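Local coordinates for putative angiotensinogen (Lampetra fluviatilis, PDB 5INW), which binds heparin, which promotes its inhibition of thrombin through a template mechanism, as a member of the serpin family, at residues L111-A114 with S115-V119. The protein carries 1 engineered substitution. Numbering follows the deposited sequence.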
loop_
_atom_site.group_PDB
_atom_site.type_symbol
_atom_site.label_atom_id
_atom_site.label_comp_id
_atom_site.label_asym_id
_atom_site.label_seq_id
_atom_site.Cartn_x
_atom_site.Cartn_y
_atom_site.Cartn_z
ATOM N N LEU A 111 2.827 -2.508 -2.636
ATOM C CA LEU A 111 3.946 -3.399 -2.245
ATOM C C LEU A 111 3.576 -4.478 -1.240
ATOM O O LEU A 111 4.048 -5.617 -1.353
ATOM C CB LEU A 111 5.098 -2.614 -1.622
ATOM C CG LEU A 111 5.943 -1.770 -2.563
ATOM C CD1 LEU A 111 6.960 -1.041 -1.710
ATOM C CD2 LEU A 111 6.658 -2.583 -3.629
ATOM N N SER A 112 2.811 -4.072 -0.224
ATOM C CA SER A 112 2.408 -4.989 0.820
ATOM C C SER A 112 1.562 -6.088 0.209
ATOM O O SER A 112 1.786 -7.271 0.473
ATOM C CB SER A 112 1.602 -4.300 1.919
ATOM O OG SER A 112 1.331 -5.202 2.985
ATOM N N ILE A 113 0.613 -5.681 -0.625
ATOM C CA ILE A 113 -0.262 -6.638 -1.217
ATOM C C ILE A 113 0.481 -7.532 -2.218
ATOM O O ILE A 113 0.240 -8.742 -2.287
ATOM C CB ILE A 113 -1.490 -5.972 -1.853
ATOM C CG1 ILE A 113 -2.300 -5.258 -0.778
ATOM C CG2 ILE A 113 -2.406 -7.038 -2.498
ATOM C CD1 ILE A 113 -3.438 -4.391 -1.318
ATOM N N ALA A 114 1.389 -6.946 -2.993
ATOM C CA ALA A 114 2.197 -7.738 -3.953
ATOM C C ALA A 114 3.110 -8.749 -3.246
ATOM O O ALA A 114 3.334 -9.851 -3.762
ATOM C CB ALA A 114 3.009 -6.836 -4.856
ATOM N N SER A 115 3.644 -8.353 -2.085
ATOM C CA SER A 115 4.475 -9.246 -1.332
ATOM C C SER A 115 3.698 -10.428 -0.824
ATOM O O SER A 115 4.189 -11.562 -0.901
ATOM C CB SER A 115 5.102 -8.546 -0.165
ATOM O OG SER A 115 5.903 -7.542 -0.664
ATOM N N ALA A 116 2.524 -10.176 -0.275
ATOM C CA ALA A 116 1.744 -11.267 0.251
ATOM C C ALA A 116 1.348 -12.216 -0.884
ATOM O O ALA A 116 1.447 -13.432 -0.742
ATOM C CB ALA A 116 0.540 -10.762 1.025
ATOM N N LEU A 117 0.962 -11.667 -2.028
ATOM C CA LEU A 117 0.586 -12.505 -3.183
ATOM C C LEU A 117 1.760 -13.201 -3.869
ATOM O O LEU A 117 1.575 -14.226 -4.506
ATOM C CB LEU A 117 -0.120 -11.659 -4.218
ATOM C CG LEU A 117 -1.414 -10.971 -3.779
ATOM C CD1 LEU A 117 -1.835 -10.044 -4.900
ATOM C CD2 LEU A 117 -2.516 -11.959 -3.474
ATOM N N GLY A 118 2.958 -12.629 -3.768
ATOM C CA GLY A 118 4.177 -13.295 -4.226
ATOM C C GLY A 118 4.383 -14.575 -3.451
ATOM O O GLY A 118 4.738 -15.593 -4.011
ATOM N N VAL A 119 4.124 -14.541 -2.153
ATOM C CA VAL A 119 4.288 -15.733 -1.334
ATOM C C VAL A 119 3.290 -16.828 -1.803
ATOM O O VAL A 119 3.634 -17.964 -2.013
ATOM C CB VAL A 119 4.084 -15.419 0.170
ATOM C CG1 VAL A 119 4.156 -16.708 0.975
ATOM C CG2 VAL A 119 5.149 -14.439 0.692
#
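The carbonyl oxygen of L111 receives two donors from a single residue one turn later: the amide of S115 (S115 N to L111 O, 2.9 Å) and the hydroxyl of the same serine (S115 OG to L111 O, 2.8 Å). The two arrive from opposite faces of the carbonyl plane, the hydroxyl tilted 29° out of it, consistent with both bonds being made at once. With chi1 at -62°, OG lies beside its own backbone N and turns back down the helix toward the previous turn. This is a familiar way for a serine to be accommodated inside a helix: the buried hydroxyl is satisfied by a backbone acceptor that the helix already supplies, and its rotation is fixed in doing so.

The regular i to i+4 pattern then continues with A116 N to S112 O at 3.1 Å, L117 N to I113 O at 3.0 Å and G118 N to A114 O at 2.8 Å. On another side, the side chains of I113 and L117, one turn apart, leave the helix alongside each other. CG2 of I113, anti to the backbone N, meets CD1 of L117 at 3.9 Å.

All of this belongs to helix 110-122, buried in the serpin core. L111, I113 and A114 touch helix 77-96, while L111 and S115 pack on helix 150-161. Strand 238-251 receives L111, S112, S115 and V119, and the hydroxyl of S112 hydrogen-bonds to N244 there and to T412 of strand 405-417. That strand, antiparallel between 238-251 and 389-401, is probably the inserted, cleaved reactive loop, so S112 OG joins the helix behind the sheet to it and its neighbour. Strand 389-401 meets I113 through H395 and L117 through I393, so the helix is packed between helices and the large mixed sheet.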